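Local coordinates for protein probable 2-oxoglutarate-dependent dioxygenase At5g05600 (PDB 6LSV) that oxidises the stress hormone jasmonate to 12-hydroxyjasmonate, using iron, 2-oxoglutarate and molecular oxygen, at residues A[9-14]-A[119-124]; A[98-103]-A[153-158]; A[25-30]-A[130-135]. All coordinates share one frame; numbering follows the deposited sequence.

In the fold
Contacts 1 and 3 join N-terminal segments to edge strand 120-122 and to the loop before strand 137-144. Contact 1 is buried, contact 2 mostly so with Phe-157 and Glu-99 toward the surface, and contact 3 only partly, with Ser-132 at the surface. Contact 1 stacks an arginine on a tyrosine; contact 2 is mainly apolar, helix 87-102 against the proline-rich loop before helix 161-186; contact 3 joins two loops through a salt bridge and an aromatic pair. Contacts 1 and 2 meet where Gln-11 NE2 approaches Met-103 O, and contacts 1 and 3 where Val-10 and Leu-13 pack on Trp-135 and Tyr-25. Contacts 2 and 3 do not touch.

Contact 1 of 3, residues A[9-14]-A[119-124]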
loop_
_atom_site.group_PDB
_atom_site.type_symbol
_atom_site.label_atom_id
_atom_site.label_comp_id
_atom_site.label_asym_id
_atom_site.label_seq_id
_atom_site.Cartn_x
_atom_site.Cartn_y
_atom_site.Cartn_z
ATOM N N ARG A 9 9.584 -15.459 -11.020
ATOM C CA ARG A 9 9.963 -14.741 -9.809
ATOM C C ARG A 9 11.085 -13.765 -10.136
ATOM O O ARG A 9 12.165 -14.178 -10.568
ATOM C CB ARG A 9 10.390 -15.715 -8.716
ATOM C CG ARG A 9 9.357 -16.784 -8.418
ATOM C CD ARG A 9 8.025 -16.180 -8.007
ATOM N NE ARG A 9 7.039 -17.217 -7.721
ATOM C CZ ARG A 9 5.787 -16.979 -7.341
ATOM N NH1 ARG A 9 5.358 -15.733 -7.200
ATOM N NH2 ARG A 9 4.961 -17.990 -7.108
ATOM N N VAL A 10 10.827 -12.470 -9.932
ATOM C CA VAL A 10 11.798 -11.440 -10.294
ATOM C C VAL A 10 13.140 -11.693 -9.620
ATOM O O VAL A 10 14.196 -11.357 -10.172
ATOM C CB VAL A 10 11.237 -10.044 -9.953
ATOM C CG1 VAL A 10 12.126 -8.959 -10.518
ATOM C CG2 VAL A 10 9.827 -9.902 -10.497
ATOM N N GLN A 11 13.126 -12.309 -8.436
ATOM C CA GLN A 11 14.379 -12.673 -7.784
ATOM C C GLN A 11 15.189 -13.638 -8.641
ATOM O O GLN A 11 16.424 -13.570 -8.663
ATOM C CB GLN A 11 14.099 -13.282 -6.411
ATOM C CG GLN A 11 15.349 -13.507 -5.588
ATOM C CD GLN A 11 15.106 -14.394 -4.386
ATOM O OE1 GLN A 11 13.978 -14.824 -4.132
ATOM N NE2 GLN A 11 16.166 -14.674 -3.637
ATOM N N SER A 12 14.514 -14.546 -9.353
ATOM C CA SER A 12 15.222 -15.485 -10.219
ATOM C C SER A 12 15.951 -14.754 -11.334
ATOM O O SER A 12 17.059 -15.142 -11.722
ATOM C CB SER A 12 14.251 -16.507 -10.811
ATOM O OG SER A 12 13.527 -17.185 -9.802
ATOM N N LEU A 13 15.339 -13.698 -11.869
ATOM C CA LEU A 13 15.982 -12.927 -12.927
ATOM C C LEU A 13 17.204 -12.187 -12.397
ATOM O O LEU A 13 18.274 -12.209 -13.017
ATOM C CB LEU A 13 14.977 -11.956 -13.550
ATOM C CG LEU A 13 13.615 -12.563 -13.900
ATOM C CD1 LEU A 13 12.597 -11.480 -14.230
ATOM C CD2 LEU A 13 13.758 -13.536 -15.058
ATOM N N ALA A 14 17.069 -11.539 -11.238
ATOM C CA ALA A 14 18.198 -10.812 -10.668
ATOM C C ALA A 14 19.317 -11.752 -10.239
ATOM O O ALA A 14 20.480 -11.338 -10.184
ATOM C CB ALA A 14 17.734 -9.965 -9.483
ATOM N N GLU A 119 -3.434 -14.432 -1.521
ATOM C CA GLU A 119 -2.671 -14.707 -0.309
ATOM C C GLU A 119 -1.439 -15.535 -0.638
ATOM O O GLU A 119 -1.527 -16.551 -1.334
ATOM C CB GLU A 119 -3.530 -15.453 0.713
ATOM C CG GLU A 119 -4.649 -14.644 1.333
ATOM C CD GLU A 119 -5.649 -15.524 2.061
ATOM O OE1 GLU A 119 -6.351 -16.308 1.390
ATOM O OE2 GLU A 119 -5.726 -15.443 3.304
ATOM N N GLY A 120 -0.284 -15.095 -0.141
ATOM C CA GLY A 120 0.934 -15.871 -0.227
ATOM C C GLY A 120 2.016 -15.145 -1.008
ATOM O O GLY A 120 2.087 -13.910 -1.005
ATOM N N TYR A 121 2.852 -15.935 -1.674
ATOM C CA TYR A 121 4.034 -15.450 -2.374
ATOM C C TYR A 121 3.658 -15.121 -3.814
ATOM O O TYR A 121 3.263 -16.012 -4.576
ATOM C CB TYR A 121 5.128 -16.514 -2.304
ATOM C CG TYR A 121 6.404 -16.218 -3.054
ATOM C CD1 TYR A 121 7.098 -15.032 -2.852
ATOM C CD2 TYR A 121 6.941 -17.150 -3.933
ATOM C CE1 TYR A 121 8.276 -14.771 -3.529
ATOM C CE2 TYR A 121 8.117 -16.902 -4.612
ATOM C CZ TYR A 121 8.781 -15.713 -4.408
ATOM O OH TYR A 121 9.951 -15.463 -5.087
ATOM N N GLY A 122 3.775 -13.842 -4.187
ATOM C CA GLY A 122 3.325 -13.386 -5.483
ATOM C C GLY A 122 4.398 -12.613 -6.227
ATOM O O GLY A 122 5.358 -12.111 -5.644
ATOM N N SER A 123 4.211 -12.528 -7.547
ATOM C CA SER A 123 5.094 -11.741 -8.403
ATOM C C SER A 123 4.366 -10.835 -9.384
ATOM O O SER A 123 5.031 -10.050 -10.068
ATOM C CB SER A 123 6.039 -12.658 -9.193
ATOM O OG SER A 123 7.191 -12.963 -8.425
ATOM N N ARG A 124 3.042 -10.899 -9.481
ATOM C CA ARG A 124 2.307 -10.011 -10.367
ATOM C C ARG A 124 0.952 -9.699 -9.750
ATOM O O ARG A 124 0.493 -10.373 -8.822
ATOM C CB ARG A 124 2.140 -10.619 -11.768
ATOM C CG ARG A 124 1.091 -11.718 -11.849
ATOM C CD ARG A 124 0.992 -12.294 -13.251
ATOM N NE ARG A 124 0.057 -11.541 -14.081
ATOM C CZ ARG A 124 0.097 -11.499 -15.410
ATOM N NH1 ARG A 124 1.029 -12.170 -16.073
ATOM N NH2 ARG A 124 -0.797 -10.783 -16.075
HETATM O O HOH W 1 2.621 -16.714 -7.726
#
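Arg-9 stacks its guanidinium on the Tyr-121 ring, displaced toward the CD2/CE2 rim with NH1 over the face, a cation-pi contact with the centres of guanidinium and ring 4.2 Å apart and the two planes tilted by 30°. NE sits by CE2 of the tyrosine at 3.3 Å. The arginine chain bends once, at chi2 (-58°), which brings CD alongside the CE2 edge and hydroxyl end of the ring, and runs straight on from there. Tyr-121 reaches out to meet it with CG anti to its own backbone N (chi1 176°), and the phenol oxygen OH ends up 3.6 Å from Arg-9 CG, so the aliphatic part of the arginine runs beside the hydroxyl end while the charged group lies nearer the backbone of the strand.

NH1 makes a weak, bent hydrogen bond to Tyr-121 O at 3.4 Å, an oxygen that lies off the guanidinium plane; Gly-122 C and Ser-123 N lie at the edge of the group. A water lies 2.7 Å from Arg-9 NH2, a weak bond. The strong polar partner of the group is Glu-109, which forms a salt bridge with NE. Ser-123 OG packs against Arg-9 CD at 3.3 Å and hydrogen-bonds to Asp-137 OD1.

Asp-137 also ties the pieces together from outside: its carboxylate accepts Val-10 N on OD1 and Gln-11 N on OD2, holding the first turn of helix 10-15 that follows the N-cap residue Arg-9. Through Arg-9 and Asp-137 the start of that short helix is joined to strand 120-122, an outermost strand of the eight-stranded sheet, which pairs antiparallel with strand 137-144 through Gly-120 with Phe-140 and Gly-122 with Tyr-138, while the end of helix 87-102 lies close by beyond Gln-11.

Contact 2 of 3, residues A[98-103]-A[153-158]; sequences REFFHM and KWPSFP
Met-103 packs its sulfur against Phe-157: SD lies 3.3 Å from Phe-157 CB and 4.1 Å from the centre of its ring. It meets the ring obliquely, a Met-aromatic contact, and the two side chains slide past each other in opposite directions, with Met-103 CG alongside CD2. Farther along the same side of the ring, at CE2, Glu-99 comes to the edge. There its OE2 is 3.2 Å from Phe-157 CE2, and the carboxylate plane stands 74° from that of the ring. Glu-99 gets there with CG anti to its backbone N (chi1 170°) and a bend at chi2.

Two residues before Phe-157, Pro-155 places its CG over the Phe-100 face, toward the rim, a CH-pi contact with that carbon 4.2 Å from the ring centroid, while Pro-155 CB touches the rim at Phe-100 CE1, 3.5 Å off. Between these two anchors sits Pro-158, whose CG reaches both Glu-99 CG and, at 4.1 Å, Phe-100 CB.

The next shell holds these groups in place. Tyr-139 of strand 137-144 stands nearly perpendicular to the Phe-100 ring and also touches Pro-155, and Ile-161 of helix 161-186 packs on Phe-100. Pro-155 O is bonded by Arg-162 NE, and Met-103 O accepts Lys-108 NZ, so both ends of the contact are tied through backbone carbonyls.

No hydrogen bond passes between the two segments. The end of helix 87-102 is joined to the loop leading into helix 161-186 by ring, proline and sulfur contacts, and the one charged participant, Glu-99, meets an aromatic edge, where the partly positive ring hydrogens would be expected to suit a carboxylate.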
loop_
_atom_site.group_PDB
_atom_site.type_symbol
_atom_site.label_atom_id
_atom_site.label_comp_id
_atom_site.label_asym_id
_atom_site.label_seq_id
_atom_site.Cartn_x
_atom_site.Cartn_y
_atom_site.Cartn_z
ATOM N N ARG A 98 13.141 -9.243 5.025
ATOM C CA ARG A 98 14.330 -9.274 4.179
ATOM C C ARG A 98 14.977 -10.652 4.201
ATOM O O ARG A 98 15.419 -11.154 3.161
ATOM C CB ARG A 98 15.330 -8.208 4.626
ATOM C CG ARG A 98 16.531 -8.089 3.701
ATOM C CD ARG A 98 17.689 -7.348 4.355
ATOM N NE ARG A 98 17.309 -6.042 4.893
ATOM C CZ ARG A 98 17.018 -4.979 4.150
ATOM N NH1 ARG A 98 17.051 -5.062 2.824
ATOM N NH2 ARG A 98 16.690 -3.832 4.733
ATOM N N GLU A 99 15.034 -11.280 5.379
ATOM C CA GLU A 99 15.577 -12.631 5.481
ATOM C C GLU A 99 14.724 -13.625 4.702
ATOM O O GLU A 99 15.254 -14.538 4.055
ATOM C CB GLU A 99 15.681 -13.037 6.952
ATOM C CG GLU A 99 15.999 -14.507 7.194
ATOM C CD GLU A 99 17.395 -14.895 6.733
ATOM O OE1 GLU A 99 18.368 -14.597 7.460
ATOM O OE2 GLU A 99 17.518 -15.504 5.646
ATOM N N PHE A 100 13.400 -13.461 4.749
ATOM C CA PHE A 100 12.517 -14.328 3.976
ATOM C C PHE A 100 12.812 -14.221 2.485
ATOM O O PHE A 100 12.889 -15.233 1.780
ATOM C CB PHE A 100 11.057 -13.977 4.264
ATOM C CG PHE A 100 10.075 -14.698 3.384
ATOM C CD1 PHE A 100 9.721 -16.013 3.647
ATOM C CD2 PHE A 100 9.503 -14.061 2.293
ATOM C CE1 PHE A 100 8.820 -16.679 2.838
ATOM C CE2 PHE A 100 8.601 -14.723 1.481
ATOM C CZ PHE A 100 8.257 -16.033 1.754
ATOM N N PHE A 101 12.992 -12.998 1.987
ATOM C CA PHE A 101 13.234 -12.806 0.565
ATOM C C PHE A 101 14.665 -13.123 0.156
ATOM O O PHE A 101 14.924 -13.302 -1.039
ATOM C CB PHE A 101 12.875 -11.376 0.162
ATOM C CG PHE A 101 11.396 -11.130 0.077
ATOM C CD1 PHE A 101 10.646 -11.696 -0.943
ATOM C CD2 PHE A 101 10.752 -10.342 1.021
ATOM C CE1 PHE A 101 9.281 -11.479 -1.026
ATOM C CE2 PHE A 101 9.386 -10.118 0.944
ATOM C CZ PHE A 101 8.649 -10.689 -0.082
ATOM N N HIS A 102 15.596 -13.198 1.107
ATOM C CA HIS A 102 16.951 -13.640 0.796
ATOM C C HIS A 102 17.073 -15.154 0.712
ATOM O O HIS A 102 18.093 -15.649 0.219
ATOM C CB HIS A 102 17.936 -13.096 1.829
ATOM C CG HIS A 102 18.243 -11.643 1.649
ATOM N ND1 HIS A 102 19.058 -10.939 2.509
ATOM C CD2 HIS A 102 17.836 -10.760 0.708
ATOM C CE1 HIS A 102 19.142 -9.685 2.102
ATOM N NE2 HIS A 102 18.410 -9.551 1.011
ATOM N N MET A 103 16.063 -15.894 1.174
ATOM C CA MET A 103 15.959 -17.333 0.973
ATOM C C MET A 103 16.055 -17.668 -0.509
ATOM O O MET A 103 15.733 -16.827 -1.359
ATOM C CB MET A 103 14.634 -17.858 1.521
ATOM C CG MET A 103 14.666 -18.316 2.953
ATOM S SD MET A 103 13.446 -19.616 3.165
ATOM C CE MET A 103 11.929 -18.710 2.874
ATOM N N LYS A 153 -0.926 -19.775 6.304
ATOM C CA LYS A 153 -0.680 -19.051 5.064
ATOM C C LYS A 153 0.386 -17.974 5.219
ATOM O O LYS A 153 0.595 -17.186 4.292
ATOM C CB LYS A 153 -1.979 -18.432 4.541
ATOM C CG LYS A 153 -3.039 -19.456 4.161
ATOM C CD LYS A 153 -4.224 -18.800 3.468
ATOM C CE LYS A 153 -5.430 -19.727 3.426
ATOM N NZ LYS A 153 -6.441 -19.356 4.454
ATOM N N TRP A 154 1.054 -17.923 6.358
ATOM C CA TRP A 154 2.164 -17.022 6.608
ATOM C C TRP A 154 3.483 -17.736 6.364
ATOM O O TRP A 154 3.533 -18.968 6.316
ATOM C CB TRP A 154 2.116 -16.504 8.049
ATOM C CG TRP A 154 0.930 -15.642 8.356
ATOM C CD1 TRP A 154 -0.186 -15.469 7.589
ATOM C CD2 TRP A 154 0.747 -14.831 9.519
ATOM N NE1 TRP A 154 -1.055 -14.605 8.207
ATOM C CE2 TRP A 154 -0.505 -14.198 9.394
ATOM C CE3 TRP A 154 1.521 -14.581 10.656
ATOM C CZ2 TRP A 154 -0.999 -13.328 10.362
ATOM C CZ3 TRP A 154 1.027 -13.719 11.618
ATOM C CH2 TRP A 154 -0.220 -13.101 11.464
ATOM N N PRO A 155 4.581 -16.994 6.185
ATOM C CA PRO A 155 5.876 -17.654 5.995
ATOM C C PRO A 155 6.319 -18.434 7.212
ATOM O O PRO A 155 5.649 -18.448 8.252
ATOM C CB PRO A 155 6.833 -16.490 5.706
ATOM C CG PRO A 155 5.978 -15.396 5.260
ATOM C CD PRO A 155 4.687 -15.540 6.000
ATOM N N SER A 156 7.483 -19.061 7.099
ATOM C CA SER A 156 7.902 -19.943 8.175
ATOM C C SER A 156 9.394 -19.878 8.471
ATOM O O SER A 156 9.790 -20.041 9.630
ATOM C CB SER A 156 7.490 -21.372 7.847
ATOM O OG SER A 156 7.619 -22.251 8.953
ATOM N N PHE A 157 10.234 -19.645 7.449
ATOM C CA PHE A 157 11.665 -19.855 7.623
ATOM C C PHE A 157 12.290 -18.995 8.721
ATOM O O PHE A 157 12.924 -19.557 9.620
ATOM C CB PHE A 157 12.436 -19.651 6.321
ATOM C CG PHE A 157 13.908 -19.437 6.545
ATOM C CD1 PHE A 157 14.708 -20.486 6.981
ATOM C CD2 PHE A 157 14.482 -18.183 6.393
ATOM C CE1 PHE A 157 16.058 -20.298 7.218
ATOM C CE2 PHE A 157 15.833 -17.993 6.629
ATOM C CZ PHE A 157 16.619 -19.052 7.042
ATOM N N PRO A 158 12.214 -17.658 8.672
ATOM C CA PRO A 158 12.731 -16.890 9.805
ATOM C C PRO A 158 11.898 -17.203 11.029
ATOM O O PRO A 158 10.735 -16.783 11.117
ATOM C CB PRO A 158 12.560 -15.423 9.364
ATOM C CG PRO A 158 12.296 -15.480 7.895
ATOM C CD PRO A 158 11.549 -16.765 7.709
#

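Contact 3 of 3, residues A[25-30]-A[130-135]; sequences YIKPAS and GASLDW
Lys-27 starts with CG anti to its carbonyl carbon and bends at chi2 (-56°), after which its chain runs extended to Leu-133 and Asp-134; Trp-135 sets CG anti to its own backbone N, and its chi2 (-100°) turns the indole edge to the Tyr-25 ring. NZ of Lys-27 forms a salt bridge with Asp-134 OD1 at 2.6 Å, meeting the oxygen nearly along its C-O bond. The same nitrogen donates to Leu-133 O at 2.8 Å, coming from well above the carbonyl plane. A water lies 2.9 Å from both Tyr-25 O and Leu-133 O, placed to bridge them.

On the apolar side, the six-membered ring of Trp-135 makes an edge-to-face (T-shaped) pair with the face of Tyr-25, centroids 5.2 Å apart and planes at 83°. CE3 and CZ3 do the touching, off the centre of the phenol ring. Leu-133 CB lies 3.6 Å from Tyr-25 CE1, while Trp-135 NE1 is bonded to Lys-214 O.

Asp-134 OD1 is also bonded by Ser-225 OG, in strand 224-225; the iron ligands His-227 and Asp-229 follow shortly in the chain. The loop into strand 137-144 is thereby pinned, with the Asp-134 side chain about 7 Å from bound jasmonic acid, beside the His-Asp-His iron site in the double-stranded beta-helix (jelly-roll) core of 2-oxoglutarate dioxygenases.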
loop_
_atom_site.group_PDB
_atom_site.type_symbol
_atom_site.label_atom_id
_atom_site.label_comp_id
_atom_site.label_asym_id
_atom_site.label_seq_id
_atom_site.Cartn_x
_atom_site.Cartn_y
_atom_site.Cartn_z
ATOM N N TYR A 25 9.311 -6.560 -18.825
ATOM C CA TYR A 25 9.598 -5.629 -17.741
ATOM C C TYR A 25 10.051 -4.264 -18.246
ATOM O O TYR A 25 10.495 -3.436 -17.445
ATOM C CB TYR A 25 10.650 -6.227 -16.803
ATOM C CG TYR A 25 10.288 -7.613 -16.316
ATOM C CD1 TYR A 25 9.546 -7.788 -15.154
ATOM C CD2 TYR A 25 10.673 -8.747 -17.027
ATOM C CE1 TYR A 25 9.202 -9.049 -14.710
ATOM C CE2 TYR A 25 10.332 -10.017 -16.588
ATOM C CZ TYR A 25 9.596 -10.161 -15.430
ATOM O OH TYR A 25 9.254 -11.415 -14.987
ATOM N N ILE A 26 9.945 -4.008 -19.546
ATOM C CA ILE A 26 10.271 -2.704 -20.111
ATOM C C ILE A 26 8.988 -1.890 -20.213
ATOM O O ILE A 26 8.028 -2.306 -20.870
ATOM C CB ILE A 26 10.948 -2.836 -21.482
ATOM C CG1 ILE A 26 12.156 -3.770 -21.400
ATOM C CG2 ILE A 26 11.357 -1.468 -22.007
ATOM C CD1 ILE A 26 12.796 -4.053 -22.739
ATOM N N LYS A 27 8.971 -0.741 -19.570
ATOM C CA LYS A 27 7.801 0.116 -19.634
ATOM C C LYS A 27 7.870 1.013 -20.860
ATOM O O LYS A 27 8.954 1.250 -21.407
ATOM C CB LYS A 27 7.701 0.959 -18.366
ATOM C CG LYS A 27 7.780 0.146 -17.084
ATOM C CD LYS A 27 6.722 -0.950 -17.045
ATOM C CE LYS A 27 6.505 -1.452 -15.620
ATOM N NZ LYS A 27 5.504 -2.553 -15.549
ATOM N N PRO A 28 6.725 1.501 -21.339
ATOM C CA PRO A 28 6.743 2.455 -22.452
ATOM C C PRO A 28 7.622 3.653 -22.126
ATOM O O PRO A 28 7.771 4.042 -20.966
ATOM C CB PRO A 28 5.274 2.863 -22.592
ATOM C CG PRO A 28 4.517 1.693 -22.090
ATOM C CD PRO A 28 5.353 1.092 -20.986
ATOM N N ALA A 29 8.214 4.236 -23.169
ATOM C CA ALA A 29 9.045 5.420 -22.969
ATOM C C ALA A 29 8.268 6.556 -22.321
ATOM O O ALA A 29 8.864 7.433 -21.690
ATOM C CB ALA A 29 9.637 5.880 -24.299
ATOM N N SER A 30 6.943 6.563 -22.461
ATOM C CA SER A 30 6.140 7.616 -21.854
ATOM C C SER A 30 6.165 7.556 -20.335
ATOM O O SER A 30 5.937 8.577 -19.677
ATOM C CB SER A 30 4.704 7.501 -22.323
ATOM O OG SER A 30 4.662 7.403 -23.727
ATOM N N GLY A 130 -0.789 -10.592 -21.707
ATOM C CA GLY A 130 0.398 -9.968 -22.250
ATOM C C GLY A 130 0.944 -8.818 -21.443
ATOM O O GLY A 130 1.926 -8.197 -21.861
ATOM N N ALA A 131 0.351 -8.543 -20.281
ATOM C CA ALA A 131 0.579 -7.289 -19.574
ATOM C C ALA A 131 2.044 -7.101 -19.199
ATOM O O ALA A 131 2.750 -8.059 -18.871
ATOM C CB ALA A 131 -0.287 -7.239 -18.315
ATOM N N SER A 132 2.498 -5.850 -19.252
ATOM C CA SER A 132 3.808 -5.513 -18.717
ATOM C C SER A 132 3.869 -5.854 -17.234
ATOM O O SER A 132 2.868 -5.786 -16.515
ATOM C CB SER A 132 4.111 -4.031 -18.929
ATOM O OG SER A 132 5.509 -3.801 -19.007
ATOM N N LEU A 133 5.057 -6.228 -16.775
ATOM C CA LEU A 133 5.248 -6.657 -15.400
ATOM C C LEU A 133 6.156 -5.687 -14.656
ATOM O O LEU A 133 6.917 -4.921 -15.256
ATOM C CB LEU A 133 5.831 -8.070 -15.342
ATOM C CG LEU A 133 4.946 -9.132 -15.987
ATOM C CD1 LEU A 133 5.636 -10.482 -15.961
ATOM C CD2 LEU A 133 3.603 -9.195 -15.280
ATOM N N ASP A 134 6.069 -5.739 -13.330
ATOM C CA ASP A 134 6.870 -4.895 -12.461
ATOM C C ASP A 134 8.044 -5.680 -11.889
ATOM O O ASP A 134 7.987 -6.906 -11.740
ATOM C CB ASP A 134 6.016 -4.320 -11.331
ATOM C CG ASP A 134 5.007 -3.301 -11.827
ATOM O OD1 ASP A 134 5.183 -2.784 -12.951
ATOM O OD2 ASP A 134 4.034 -3.023 -11.094
ATOM N N TRP A 135 9.117 -4.958 -11.570
ATOM C CA TRP A 135 10.348 -5.577 -11.081
ATOM C C TRP A 135 10.276 -5.745 -9.563
ATOM O O TRP A 135 11.001 -5.111 -8.795
ATOM C CB TRP A 135 11.561 -4.751 -11.489
ATOM C CG TRP A 135 12.846 -5.527 -11.421
ATOM C CD1 TRP A 135 13.779 -5.489 -10.425
ATOM C CD2 TRP A 135 13.331 -6.465 -12.388
ATOM N NE1 TRP A 135 14.816 -6.342 -10.715
ATOM C CE2 TRP A 135 14.564 -6.954 -11.914
ATOM C CE3 TRP A 135 12.840 -6.941 -13.608
ATOM C CZ2 TRP A 135 15.316 -7.893 -12.618
ATOM C CZ3 TRP A 135 13.587 -7.873 -14.306
ATOM C CH2 TRP A 135 14.811 -8.338 -13.811
HETATM O O HOH W 2 9.249 -3.274 -14.796
#